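Local coordinates for protein putative oxidoreductase (Klebsiella pneumoniae subsp. pneumoniae MGH 78578, PDB 3E82) that probably acts as a nicotinamide-dependent oxidoreductase of the Gfo/Idh/MocA family, on a substrate that has not been established, at residues K98-D103 with L121-N126; A11-G16 with I73-A78; K149-H154 with F241-D246; H183-A188 with V226-S231; A87-K92 with E115-L120. All blocks are in the same frame, centred on the assembly; numbering follows the deposited sequence.

Contact 1: residues K98-D103 with L121-N126; sequences KPFTLD and LSVFHN
The Phe100 ring lies between two methyl groups: Val123 CG2 covers one face and Thr101 CG2, its own neighbour, the opposite one. Leu121 CD2 comes in obliquely near the far end of the ring, 3.8 Å from Phe100 CZ. This apolar core belongs to the Rossmann fold, where the loop after strand 93-96 packs against strand 121-123, the outermost strand of the parallel sheet within the chain. Val123 CG2 makes a CH-pi contact, 3.8 Å from the Phe100 ring centroid and 23° off the ring normal. Phe100 places its ring there by setting CG anti to the backbone N (chi1 -176°). A flat ring suits a slot that also meets Ala323 of helix 320-339 and Ala107 of helix 104-116. The peptide bond before Pro99 is cis, which proline accepts more readily than other residues. Lys98 crosses Val123 and His125 at about a right angle: its CG lies 4.1 Å from Val123 CG1, and its CD passes the His125 ring obliquely, 3.8 Å from ND1. Asn126 directs its ND2 to Gln299, leaving OD1 turned toward the lysine. One water links them, accepting from Lys98 NZ at 3.0 Å and donating to Asn126 OD1 at 2.8 Å. The amine also makes a weak hydrogen bond to Phe124 O, with Lys98 NZ and that oxygen 3.3 Å apart.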
# COMPACT_ATOMS: atom_id res chain seq x y z
N LYS B 98 -14.57 -12.93 18.57
CA LYS B 98 -15.00 -12.09 17.46
C LYS B 98 -15.95 -12.88 16.55
O LYS B 98 -15.80 -14.09 16.38
CB LYS B 98 -13.79 -11.60 16.65
CG LYS B 98 -12.85 -10.65 17.41
CD LYS B 98 -11.82 -10.03 16.46
CE LYS B 98 -10.91 -11.08 15.83
NZ LYS B 98 -10.00 -11.69 16.82
N PRO B 99 -16.97 -12.21 15.97
CA PRO B 99 -17.26 -10.79 16.14
C PRO B 99 -18.06 -10.50 17.41
O PRO B 99 -18.87 -11.31 17.85
CB PRO B 99 -18.07 -10.47 14.89
CG PRO B 99 -18.88 -11.72 14.72
CD PRO B 99 -17.82 -12.80 14.92
N PHE B 100 -17.80 -9.33 17.98
CA PHE B 100 -18.47 -8.86 19.18
C PHE B 100 -19.98 -9.07 18.99
O PHE B 100 -20.62 -9.82 19.73
CB PHE B 100 -18.14 -7.38 19.37
CG PHE B 100 -18.70 -6.77 20.63
CD1 PHE B 100 -18.64 -5.39 20.83
CD2 PHE B 100 -19.30 -7.56 21.61
CE1 PHE B 100 -19.18 -4.81 21.98
CE2 PHE B 100 -19.84 -6.98 22.75
CZ PHE B 100 -19.78 -5.61 22.94
N THR B 101 -20.53 -8.37 18.00
CA THR B 101 -21.94 -8.45 17.64
C THR B 101 -21.99 -8.36 16.12
O THR B 101 -20.94 -8.25 15.46
CB THR B 101 -22.75 -7.27 18.22
OG1 THR B 101 -22.19 -6.04 17.77
CG2 THR B 101 -22.76 -7.32 19.75
N LEU B 102 -23.19 -8.40 15.55
CA LEU B 102 -23.30 -8.32 14.10
C LEU B 102 -23.49 -6.89 13.61
O LEU B 102 -23.24 -6.59 12.45
CB LEU B 102 -24.42 -9.24 13.60
CG LEU B 102 -24.16 -10.71 13.92
CD1 LEU B 102 -25.25 -11.58 13.31
CD2 LEU B 102 -22.79 -11.13 13.38
N ASP B 103 -23.94 -6.00 14.50
CA ASP B 103 -24.09 -4.59 14.14
C ASP B 103 -23.75 -3.71 15.33
O ASP B 103 -23.72 -4.18 16.47
CB ASP B 103 -25.50 -4.27 13.60
CG ASP B 103 -26.59 -4.33 14.67
OD1 ASP B 103 -26.30 -4.23 15.88
OD2 ASP B 103 -27.77 -4.46 14.27
N LEU B 121 -17.26 -6.91 30.58
CA LEU B 121 -17.58 -7.42 29.24
C LEU B 121 -16.35 -7.12 28.40
O LEU B 121 -15.83 -6.01 28.44
CB LEU B 121 -18.78 -6.68 28.64
CG LEU B 121 -19.03 -6.88 27.14
CD1 LEU B 121 -19.30 -8.34 26.82
CD2 LEU B 121 -20.20 -6.02 26.71
N SER B 122 -15.89 -8.11 27.64
CA SER B 122 -14.72 -7.90 26.79
C SER B 122 -14.86 -8.69 25.49
O SER B 122 -15.76 -9.52 25.36
CB SER B 122 -13.45 -8.33 27.54
OG SER B 122 -12.29 -7.95 26.82
N VAL B 123 -13.99 -8.40 24.53
CA VAL B 123 -14.01 -9.08 23.24
C VAL B 123 -12.61 -9.65 23.02
O VAL B 123 -11.62 -9.01 23.37
CB VAL B 123 -14.38 -8.11 22.10
CG1 VAL B 123 -14.38 -8.85 20.76
CG2 VAL B 123 -15.75 -7.49 22.36
N PHE B 124 -12.54 -10.84 22.43
CA PHE B 124 -11.27 -11.53 22.23
C PHE B 124 -10.34 -10.95 21.17
O PHE B 124 -10.08 -11.58 20.14
CB PHE B 124 -11.55 -13.02 21.93
CG PHE B 124 -10.34 -13.93 22.10
CD1 PHE B 124 -9.62 -13.96 23.29
CD2 PHE B 124 -9.96 -14.79 21.07
CE1 PHE B 124 -8.53 -14.85 23.46
CE2 PHE B 124 -8.88 -15.68 21.22
CZ PHE B 124 -8.17 -15.71 22.42
N HIS B 125 -9.85 -9.73 21.40
CA HIS B 125 -8.89 -9.11 20.50
C HIS B 125 -7.58 -9.62 21.09
O HIS B 125 -6.96 -8.98 21.94
CB HIS B 125 -8.99 -7.59 20.56
CG HIS B 125 -10.12 -7.04 19.76
ND1 HIS B 125 -10.22 -7.21 18.40
CD2 HIS B 125 -11.20 -6.30 20.12
CE1 HIS B 125 -11.30 -6.60 17.95
NE2 HIS B 125 -11.91 -6.03 18.98
N ASN B 126 -7.21 -10.80 20.64
CA ASN B 126 -6.05 -11.53 21.14
C ASN B 126 -4.73 -11.33 20.42
O ASN B 126 -3.80 -12.09 20.65
CB ASN B 126 -6.40 -13.02 21.12
CG ASN B 126 -6.52 -13.57 19.71
OD1 ASN B 126 -7.06 -12.91 18.82
ND2 ASN B 126 -6.02 -14.78 19.50
O HOH W 1 -7.67 -13.43 16.17

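Contact 2: residues A11-G16 with I73-A78; sequences ALIGYG and IASPNA
Ile13 and Ile73 pair as a parallel beta bridge, their CA atoms 4.9 Å apart, at the point where both strands come to their ends. Just beyond, Ala74 N donates to Ile13 O over 2.8 Å, with an angle of 145° at the hydrogen. Ser75 N is also near that oxygen but is too poorly angled to bond. The chains then run close together, Gly14 beside Ser75. The absence of a side chain at Gly14 lets its backbone pass close to Ala74 O and Ser75 CA, and its positive phi (101°) is easy for glycine. Gly14 and Gly16 fit the GxGxxG pattern of a Rossmann nucleotide-binding turn, consistent with the dinucleotide role expected of this family. A water bridges the two segments, donating to Ala74 O at 2.7 Å and accepting weakly from Gly16 N.

The side chains pack around this backbone junction. Leu12 CD1 reaches Ala74 CB at 4.0 Å, and the small alanine leaves the backbones close. On the other side of the sheet, Ile13 CG2 lies 4.1 Å from Ser75 OG. That hydroxyl, tucked between the backbone N and the carbonyl carbon (chi1 49°), bonds to Thr79 OG1, just ahead of helix 80-89. Ile13 and Ile73 both pack on Leu83 of that helix, and Ile13 also meets Ala62 and Val63 of helix 59-64, while strand 33-39 adjoins strand 8-13 and receives Leu12 on Leu35.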
# COMPACT_ATOMS: atom_id res chain seq x y z
N ALA B 11 -17.27 -21.01 32.05
CA ALA B 11 -18.08 -21.88 31.22
C ALA B 11 -17.70 -21.45 29.80
O ALA B 11 -17.89 -20.29 29.43
CB ALA B 11 -19.56 -21.65 31.45
N LEU B 12 -17.11 -22.36 29.04
CA LEU B 12 -16.75 -22.08 27.65
C LEU B 12 -17.95 -22.52 26.81
O LEU B 12 -18.35 -23.69 26.85
CB LEU B 12 -15.50 -22.88 27.24
CG LEU B 12 -15.18 -22.91 25.75
CD1 LEU B 12 -15.04 -21.48 25.23
CD2 LEU B 12 -13.90 -23.71 25.50
N ILE B 13 -18.54 -21.58 26.09
CA ILE B 13 -19.71 -21.85 25.26
C ILE B 13 -19.29 -22.20 23.84
O ILE B 13 -18.87 -21.33 23.07
CB ILE B 13 -20.67 -20.64 25.23
CG1 ILE B 13 -20.97 -20.17 26.66
CG2 ILE B 13 -21.95 -21.00 24.48
CD1 ILE B 13 -21.54 -21.24 27.59
N GLY B 14 -19.40 -23.48 23.50
CA GLY B 14 -19.02 -23.93 22.18
C GLY B 14 -17.64 -24.57 22.20
O GLY B 14 -16.68 -24.00 22.71
N TYR B 15 -17.56 -25.78 21.65
CA TYR B 15 -16.29 -26.49 21.59
C TYR B 15 -16.00 -26.79 20.13
O TYR B 15 -15.62 -27.90 19.75
CB TYR B 15 -16.34 -27.78 22.39
CG TYR B 15 -14.96 -28.29 22.76
CD1 TYR B 15 -14.13 -27.53 23.59
CD2 TYR B 15 -14.49 -29.50 22.28
CE1 TYR B 15 -12.86 -27.98 23.93
CE2 TYR B 15 -13.21 -29.96 22.61
CZ TYR B 15 -12.41 -29.20 23.43
OH TYR B 15 -11.16 -29.64 23.77
N GLY B 16 -16.20 -25.78 19.30
CA GLY B 16 -15.92 -25.92 17.90
C GLY B 16 -14.44 -25.65 17.71
O GLY B 16 -13.66 -25.73 18.67
N ILE B 73 -17.73 -16.90 25.22
CA ILE B 73 -18.56 -17.26 24.08
C ILE B 73 -17.78 -17.54 22.81
O ILE B 73 -17.18 -16.64 22.21
CB ILE B 73 -19.60 -16.16 23.85
CG1 ILE B 73 -20.39 -15.95 25.15
CG2 ILE B 73 -20.52 -16.52 22.69
CD1 ILE B 73 -21.52 -14.95 25.04
N ALA B 74 -17.80 -18.80 22.41
CA ALA B 74 -17.09 -19.26 21.22
C ALA B 74 -18.03 -20.11 20.35
O ALA B 74 -17.60 -21.06 19.71
CB ALA B 74 -15.87 -20.08 21.63
N SER B 75 -19.31 -19.76 20.37
CA SER B 75 -20.34 -20.45 19.60
C SER B 75 -20.49 -19.71 18.26
O SER B 75 -19.78 -18.74 18.02
CB SER B 75 -21.64 -20.44 20.40
OG SER B 75 -21.93 -19.14 20.88
N PRO B 76 -21.41 -20.16 17.38
CA PRO B 76 -21.61 -19.49 16.09
C PRO B 76 -21.82 -17.98 16.19
O PRO B 76 -22.42 -17.50 17.16
CB PRO B 76 -22.83 -20.20 15.51
CG PRO B 76 -22.66 -21.60 16.03
CD PRO B 76 -22.28 -21.35 17.48
N ASN B 77 -21.35 -17.25 15.19
CA ASN B 77 -21.46 -15.78 15.13
C ASN B 77 -22.81 -15.18 15.52
O ASN B 77 -22.87 -14.22 16.29
CB ASN B 77 -21.09 -15.30 13.72
CG ASN B 77 -19.59 -15.29 13.48
OD1 ASN B 77 -18.84 -16.07 14.07
ND2 ASN B 77 -19.14 -14.41 12.59
N ALA B 78 -23.89 -15.74 14.98
CA ALA B 78 -25.22 -15.24 15.27
C ALA B 78 -25.67 -15.40 16.73
O ALA B 78 -26.67 -14.82 17.13
CB ALA B 78 -26.24 -15.91 14.34
O HOH W 2 -15.82 -23.00 19.00

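Contact 3: residues K149-H154 with F241-D246; sequences KHFESH and FTVHGD
A classic beta bulge, in which Lys149 and His150 both face His244, lies at one end of the antiparallel pairing of strands 148-156 and 241-245 in the mixed sheet of the C-terminal alpha/beta domain. His244 O accepts two backbone bonds, from Lys149 N at 2.9 Å and from His150 N at 3.1 Å. Regular pairing follows: His150 with His244 and Glu152 with Thr242 are hydrogen-bonded pairs, while Phe151 with Val243 and Ser153 with Phe241 are non-hydrogen-bonded. On one sheet face, Phe151 and Phe241 lie side by side, pointing the same way, with planes inclined at 54°, and Phe151 CD1 touches Val243 CG2 at 3.5 Å. These large apolar groups suit a face covered by Ile136 of helix 131-142 and by helix 176-192. The other face is polar and meets the second subunit. There the His150 and His244 rings also lie side by side, CD2 to CD2 3.7 Å apart, and His150 ND1 bonds to Trp214 of that subunit, whereas His244 ND1 is held by Ser249. Lys149 NZ bonds to Leu205 O of the same partner; its salt bridge to Asp246 OD2 is long, and Asp246 OD1 bonds to Ala147 N. Extended beyond CG, Glu152 serves two imidazoles, each oxygen using its anti lone pair. His150 NE2 donates to Glu152 OE1 over 2.8 Å, and His154 NE2 donates to Glu152 OE2 over 2.6 Å, both nearly straight at 165°.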
# COMPACT_ATOMS: atom_id res chain seq x y z
N LYS B 149 5.61 8.04 10.10
CA LYS B 149 4.91 8.72 9.02
C LYS B 149 4.11 7.76 8.14
O LYS B 149 3.11 8.16 7.53
CB LYS B 149 5.91 9.52 8.17
CG LYS B 149 6.51 10.72 8.92
CD LYS B 149 5.40 11.64 9.40
CE LYS B 149 5.83 12.54 10.54
NZ LYS B 149 6.84 13.54 10.13
N HIS B 150 4.56 6.51 8.08
CA HIS B 150 3.92 5.48 7.26
C HIS B 150 4.00 4.13 7.98
O HIS B 150 5.07 3.54 8.13
CB HIS B 150 4.63 5.42 5.89
CG HIS B 150 4.12 4.35 4.97
ND1 HIS B 150 3.68 4.62 3.69
CD2 HIS B 150 4.00 3.01 5.13
CE1 HIS B 150 3.32 3.50 3.10
NE2 HIS B 150 3.51 2.50 3.95
N PHE B 151 2.84 3.64 8.42
CA PHE B 151 2.71 2.37 9.13
C PHE B 151 1.91 1.42 8.23
O PHE B 151 0.76 1.69 7.89
CB PHE B 151 1.97 2.60 10.45
CG PHE B 151 1.78 1.35 11.29
CD1 PHE B 151 2.72 0.99 12.25
CD2 PHE B 151 0.64 0.58 11.15
CE1 PHE B 151 2.51 -0.12 13.06
CE2 PHE B 151 0.42 -0.53 11.95
CZ PHE B 151 1.36 -0.88 12.91
N GLU B 152 2.53 0.31 7.85
CA GLU B 152 1.89 -0.65 6.97
C GLU B 152 1.85 -2.04 7.60
O GLU B 152 2.88 -2.58 8.02
CB GLU B 152 2.62 -0.70 5.62
CG GLU B 152 1.86 -1.42 4.54
CD GLU B 152 2.44 -1.17 3.17
OE1 GLU B 152 3.11 -0.13 2.98
OE2 GLU B 152 2.21 -2.02 2.28
N SER B 153 0.65 -2.62 7.64
CA SER B 153 0.41 -3.93 8.23
C SER B 153 -0.31 -4.83 7.23
O SER B 153 -1.33 -4.45 6.66
CB SER B 153 -0.44 -3.76 9.51
OG SER B 153 -0.72 -5.01 10.11
N HIS B 154 0.23 -6.04 7.04
CA HIS B 154 -0.32 -6.99 6.09
C HIS B 154 -0.71 -8.36 6.64
O HIS B 154 -0.13 -8.87 7.60
CB HIS B 154 0.69 -7.31 4.97
CG HIS B 154 0.91 -6.21 3.99
ND1 HIS B 154 0.92 -6.42 2.63
CD2 HIS B 154 1.18 -4.89 4.17
CE1 HIS B 154 1.17 -5.28 2.01
NE2 HIS B 154 1.34 -4.34 2.92
N PHE B 241 4.88 -6.34 8.62
CA PHE B 241 4.86 -4.93 9.00
C PHE B 241 5.97 -4.18 8.27
O PHE B 241 7.07 -4.71 8.07
CB PHE B 241 5.12 -4.76 10.51
CG PHE B 241 3.95 -5.10 11.39
CD1 PHE B 241 2.83 -4.26 11.45
CD2 PHE B 241 3.98 -6.23 12.20
CE1 PHE B 241 1.77 -4.55 12.32
CE2 PHE B 241 2.92 -6.53 13.07
CZ PHE B 241 1.81 -5.68 13.12
N THR B 242 5.68 -2.95 7.90
CA THR B 242 6.63 -2.06 7.24
C THR B 242 6.31 -0.69 7.84
O THR B 242 5.20 -0.19 7.68
CB THR B 242 6.42 -2.00 5.71
OG1 THR B 242 6.71 -3.29 5.14
CG2 THR B 242 7.35 -0.96 5.09
N VAL B 243 7.27 -0.09 8.54
CA VAL B 243 7.05 1.21 9.16
C VAL B 243 8.17 2.18 8.86
O VAL B 243 9.34 1.87 9.09
CB VAL B 243 6.92 1.07 10.70
CG1 VAL B 243 6.56 2.42 11.33
CG2 VAL B 243 5.86 0.03 11.04
N HIS B 244 7.81 3.35 8.33
CA HIS B 244 8.79 4.37 7.99
C HIS B 244 8.59 5.61 8.83
O HIS B 244 7.47 6.10 8.99
CB HIS B 244 8.66 4.77 6.51
CG HIS B 244 8.66 3.61 5.56
ND1 HIS B 244 9.72 2.73 5.45
CD2 HIS B 244 7.71 3.17 4.69
CE1 HIS B 244 9.43 1.81 4.55
NE2 HIS B 244 8.22 2.05 4.08
N GLY B 245 9.69 6.11 9.38
CA GLY B 245 9.66 7.31 10.20
C GLY B 245 10.67 8.28 9.61
O GLY B 245 11.38 7.93 8.67
N ASP B 246 10.77 9.49 10.15
CA ASP B 246 11.72 10.45 9.59
C ASP B 246 13.17 10.21 10.01
O ASP B 246 14.06 10.95 9.61
CB ASP B 246 11.31 11.88 9.93
CG ASP B 246 11.09 12.10 11.41
OD1 ASP B 246 11.66 11.35 12.22
OD2 ASP B 246 10.35 13.05 11.76

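Contact 4: residues H183-A188 with V226-S231; sequences HLIDQA and VILHCS
Leu184 leaves helix 176-192 pointing at strand 225-231, its CB 4.2 Å from Leu228 CD1. Rotation about the CA-CB bond places CG at chi1 -105°, off a staggered position, which may reflect some strain. From CG, the CD2 methyl reaches the sulfur of Cys230, with Leu184 CD2 and Cys230 SG 3.5 Å apart, and it also passes His229 O at 4.1 Å. The other methyl, CD1, turns to Ser153 on the adjoining strand 148-156. A branched leucine thus spreads over two strands at once, while the slim cysteine admits its tip closely.

Leu228 answers from the sheet. Its CD1 reaches past Leu184 to Ile185 CG1, 3.6 Å away, the two side chains crossing at about a right angle; Leu228 CD2 rests against Leu184 O at 3.9 Å. One helical turn on from Leu184, Ala188 CB meets Val226 CG1 at 4.2 Å, the short methyl only just reaching the valine. No hydrogen bond crosses the interface. On the reverse side of the strand His229 turns away, its ring meeting Trp214, and also His150 of the second subunit. The axes of segments 183-188 and 226-231 approach to 9.2 Å and run nearly antiparallel, at 163°: an apolar helix-on-sheet layer, as in the alpha/beta domain that follows the Rossmann domain in Gfo/Idh/MocA proteins.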
# COMPACT_ATOMS: atom_id res chain seq x y z
N HIS B 183 -7.94 -7.66 13.55
CA HIS B 183 -6.69 -7.58 14.31
C HIS B 183 -5.73 -6.52 13.75
O HIS B 183 -4.97 -5.91 14.49
CB HIS B 183 -5.99 -8.94 14.40
CG HIS B 183 -5.25 -9.33 13.17
ND1 HIS B 183 -5.87 -9.70 12.00
CD2 HIS B 183 -3.92 -9.42 12.92
CE1 HIS B 183 -4.96 -9.99 11.08
NE2 HIS B 183 -3.77 -9.83 11.62
N LEU B 184 -5.79 -6.32 12.44
CA LEU B 184 -4.96 -5.32 11.77
C LEU B 184 -5.38 -3.94 12.28
O LEU B 184 -4.54 -3.10 12.61
CB LEU B 184 -5.18 -5.41 10.25
CG LEU B 184 -4.09 -6.05 9.38
CD1 LEU B 184 -3.42 -7.20 10.09
CD2 LEU B 184 -4.69 -6.49 8.05
N ILE B 185 -6.69 -3.72 12.34
CA ILE B 185 -7.23 -2.45 12.82
C ILE B 185 -6.94 -2.24 14.31
O ILE B 185 -6.43 -1.19 14.70
CB ILE B 185 -8.76 -2.38 12.63
CG1 ILE B 185 -9.11 -2.45 11.15
CG2 ILE B 185 -9.31 -1.10 13.26
CD1 ILE B 185 -10.57 -2.78 10.91
N ASP B 186 -7.27 -3.23 15.12
CA ASP B 186 -7.07 -3.13 16.56
C ASP B 186 -5.65 -2.72 16.94
O ASP B 186 -5.48 -1.86 17.79
CB ASP B 186 -7.42 -4.47 17.24
CG ASP B 186 -7.40 -4.37 18.75
OD1 ASP B 186 -8.12 -3.50 19.30
OD2 ASP B 186 -6.68 -5.15 19.39
N GLN B 187 -4.66 -3.34 16.31
CA GLN B 187 -3.26 -3.00 16.57
C GLN B 187 -2.98 -1.54 16.23
O GLN B 187 -2.30 -0.83 16.97
CB GLN B 187 -2.32 -3.92 15.77
CG GLN B 187 -2.23 -5.34 16.33
CD GLN B 187 -1.57 -6.34 15.37
OE1 GLN B 187 -1.40 -6.07 14.18
NE2 GLN B 187 -1.23 -7.52 15.89
N ALA B 188 -3.51 -1.08 15.10
CA ALA B 188 -3.32 0.30 14.67
C ALA B 188 -3.93 1.29 15.67
O ALA B 188 -3.30 2.29 16.03
CB ALA B 188 -3.92 0.51 13.28
N VAL B 226 -1.71 5.18 7.70
CA VAL B 226 -1.75 3.79 8.10
C VAL B 226 -2.38 3.00 6.95
O VAL B 226 -3.47 3.32 6.47
CB VAL B 226 -2.59 3.59 9.38
CG1 VAL B 226 -2.95 2.10 9.55
CG2 VAL B 226 -1.78 4.06 10.60
N ILE B 227 -1.67 1.97 6.50
CA ILE B 227 -2.15 1.12 5.43
C ILE B 227 -2.31 -0.31 5.94
O ILE B 227 -1.36 -0.90 6.45
CB ILE B 227 -1.17 1.12 4.23
CG1 ILE B 227 -1.13 2.51 3.59
CG2 ILE B 227 -1.61 0.09 3.21
CD1 ILE B 227 -0.15 2.61 2.43
N LEU B 228 -3.52 -0.84 5.80
CA LEU B 228 -3.83 -2.20 6.23
C LEU B 228 -4.15 -2.95 4.95
O LEU B 228 -5.01 -2.51 4.18
CB LEU B 228 -5.03 -2.19 7.17
CG LEU B 228 -4.95 -1.24 8.37
CD1 LEU B 228 -6.20 -1.44 9.25
CD2 LEU B 228 -3.69 -1.50 9.19
N HIS B 229 -3.47 -4.07 4.72
CA HIS B 229 -3.67 -4.81 3.48
C HIS B 229 -3.85 -6.32 3.68
O HIS B 229 -3.06 -6.96 4.37
CB HIS B 229 -2.48 -4.57 2.54
CG HIS B 229 -2.66 -5.13 1.16
ND1 HIS B 229 -3.28 -4.43 0.15
CD2 HIS B 229 -2.35 -6.34 0.65
CE1 HIS B 229 -3.35 -5.19 -0.93
NE2 HIS B 229 -2.79 -6.35 -0.65
N CYS B 230 -4.90 -6.86 3.06
CA CYS B 230 -5.23 -8.28 3.12
C CYS B 230 -5.34 -8.85 1.71
O CYS B 230 -5.93 -8.21 0.83
CB CYS B 230 -6.58 -8.49 3.83
SG CYS B 230 -6.65 -7.94 5.52
N SER B 231 -4.80 -10.04 1.48
CA SER B 231 -4.90 -10.67 0.16
C SER B 231 -4.69 -12.18 0.22
O SER B 231 -3.86 -12.65 0.98
CB SER B 231 -3.89 -10.08 -0.83
OG SER B 231 -3.99 -10.75 -2.08

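Contact 5: residues A87-K92 with E115-L120; sequences ALNAGK and EEKQRL
Leu88 and Arg119 slide past each other in opposite directions, touching through Leu88 CD2 and Arg119 CB at 4.1 Å. The leucine tip sinks toward Leu113 and Ala114 of helix 104-116 and Val94 of the sheet, whereas the arginine heads outward, its CB resting on the leucine. Bent at chi2 (-73°), Arg119 folds along Gly91 and Lys92: its CB lies 3.7 Å from Lys92 O. The carbonyl oxygen of Gly91 sits over one face of the guanidinium, 2.8 Å from Arg119 NE. The direction is wrong for a hydrogen bond, and any attraction is probably electrostatic, between carbonyl dipole and positive charge.

Asn89 and Lys117 cross obliquely, Asn89 ND2 meeting Lys117 CE at 3.4 Å. Lys117 CG leans on Leu88 O, 3.7 Å away, so the long lysine gives a greasy stem against the helix end and a charged end toward the surface, as befits an exposed position. Lys92 turns the other way, its NZ taken by the carbonyls of His65 and Val68.

Both segments end helices with positive phi. Gly91 (phi 72°), a residue at ease there, closes helix 80-89 through Gly91 N to Leu88 O and Lys92 N to Ala87 O, and Gln118 does likewise for helix 104-116. Both ends are thus Schellman motifs, and each leads into the next parallel strand, 93-96 and 121-123, as in successive beta-alpha-beta units of a Rossmann fold.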
# COMPACT_ATOMS: atom_id res chain seq x y z
N ALA B 87 -25.96 -13.87 29.41
CA ALA B 87 -24.92 -13.99 30.43
C ALA B 87 -24.90 -12.77 31.34
O ALA B 87 -24.88 -12.90 32.57
CB ALA B 87 -23.56 -14.17 29.76
N LEU B 88 -24.89 -11.58 30.74
CA LEU B 88 -24.87 -10.33 31.50
C LEU B 88 -26.10 -10.21 32.41
O LEU B 88 -25.97 -9.87 33.59
CB LEU B 88 -24.80 -9.13 30.56
CG LEU B 88 -23.45 -8.93 29.85
CD1 LEU B 88 -23.54 -7.72 28.91
CD2 LEU B 88 -22.34 -8.72 30.88
N ASN B 89 -27.28 -10.47 31.85
CA ASN B 89 -28.51 -10.40 32.64
C ASN B 89 -28.48 -11.43 33.77
O ASN B 89 -29.18 -11.27 34.78
CB ASN B 89 -29.72 -10.61 31.72
CG ASN B 89 -30.18 -9.33 31.04
OD1 ASN B 89 -30.61 -9.33 29.89
ND2 ASN B 89 -30.09 -8.22 31.77
N ALA B 90 -27.67 -12.47 33.61
CA ALA B 90 -27.54 -13.51 34.62
C ALA B 90 -26.45 -13.17 35.64
O ALA B 90 -26.07 -13.99 36.47
CB ALA B 90 -27.22 -14.85 33.96
N GLY B 91 -25.94 -11.94 35.56
CA GLY B 91 -24.89 -11.52 36.47
C GLY B 91 -23.52 -12.14 36.23
O GLY B 91 -22.72 -12.22 37.16
N LYS B 92 -23.25 -12.59 35.01
CA LYS B 92 -21.95 -13.19 34.71
C LYS B 92 -21.03 -12.23 33.95
O LYS B 92 -21.49 -11.33 33.26
CB LYS B 92 -22.11 -14.47 33.87
CG LYS B 92 -22.48 -15.73 34.66
CD LYS B 92 -23.78 -15.58 35.41
CE LYS B 92 -24.27 -16.92 35.99
NZ LYS B 92 -23.49 -17.38 37.16
N GLU B 115 -22.50 -2.33 31.92
CA GLU B 115 -22.30 -1.26 32.88
C GLU B 115 -23.46 -1.20 33.86
O GLU B 115 -23.27 -0.94 35.05
CB GLU B 115 -22.12 0.07 32.15
CG GLU B 115 -20.96 0.03 31.16
CD GLU B 115 -20.58 1.40 30.62
OE1 GLU B 115 -21.48 2.26 30.49
OE2 GLU B 115 -19.39 1.60 30.30
N GLU B 116 -24.67 -1.46 33.38
CA GLU B 116 -25.83 -1.45 34.26
C GLU B 116 -25.75 -2.62 35.24
O GLU B 116 -26.03 -2.46 36.43
CB GLU B 116 -27.12 -1.56 33.43
CG GLU B 116 -28.35 -1.99 34.23
CD GLU B 116 -29.62 -1.95 33.40
OE1 GLU B 116 -29.63 -2.49 32.27
OE2 GLU B 116 -30.63 -1.39 33.89
N LYS B 117 -25.34 -3.78 34.75
CA LYS B 117 -25.22 -4.96 35.59
C LYS B 117 -23.90 -5.01 36.35
O LYS B 117 -23.62 -5.97 37.08
CB LYS B 117 -25.40 -6.23 34.74
CG LYS B 117 -26.73 -6.29 34.00
CD LYS B 117 -27.91 -6.19 34.97
CE LYS B 117 -29.23 -6.06 34.20
NZ LYS B 117 -30.41 -5.83 35.11
N GLN B 118 -23.08 -3.98 36.17
CA GLN B 118 -21.79 -3.91 36.84
C GLN B 118 -20.96 -5.17 36.66
O GLN B 118 -20.38 -5.69 37.62
CB GLN B 118 -21.99 -3.64 38.34
CG GLN B 118 -22.58 -2.27 38.66
CD GLN B 118 -22.95 -2.10 40.13
OE1 GLN B 118 -22.09 -2.12 41.01
NE2 GLN B 118 -24.25 -1.92 40.40
N ARG B 119 -20.89 -5.66 35.43
CA ARG B 119 -20.10 -6.84 35.13
C ARG B 119 -19.10 -6.52 34.02
O ARG B 119 -19.35 -5.64 33.19
CB ARG B 119 -21.02 -7.99 34.70
CG ARG B 119 -21.80 -8.63 35.85
CD ARG B 119 -20.88 -9.47 36.72
NE ARG B 119 -21.49 -9.83 38.00
CZ ARG B 119 -20.81 -10.37 39.01
NH1 ARG B 119 -19.51 -10.62 38.88
NH2 ARG B 119 -21.42 -10.63 40.17
N LEU B 120 -17.96 -7.21 34.01
CA LEU B 120 -16.96 -7.00 32.97
C LEU B 120 -17.39 -7.66 31.67
O LEU B 120 -17.84 -8.81 31.65
CB LEU B 120 -15.60 -7.58 33.38
CG LEU B 120 -14.46 -7.43 32.34
CD1 LEU B 120 -13.12 -7.33 33.05
CD2 LEU B 120 -14.46 -8.62 31.35

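The five contacts divide between two domains. Contacts 2, 1 and 5 lie in the Rossmann domain, around one parallel sheet: contact 2 closes first along the chain, then contacts 5 and 1 interleave. Contacts 1 and 2 have centres 12 Å apart and touch where Pro99 meets Asn77. In the C-terminal domain contact 4 is nested inside the loop closed by contact 3; their centres are 11 Å apart, and strands 148-156 and 225-231 are neighbours in one mixed sheet. Contact 1 touches contact 4, His125 against Asp186, where the probable nucleotide-binding domain adjoins the C-terminal domain, while contact 3, about 40 Å from contact 5 between centres, lies at the subunit interface.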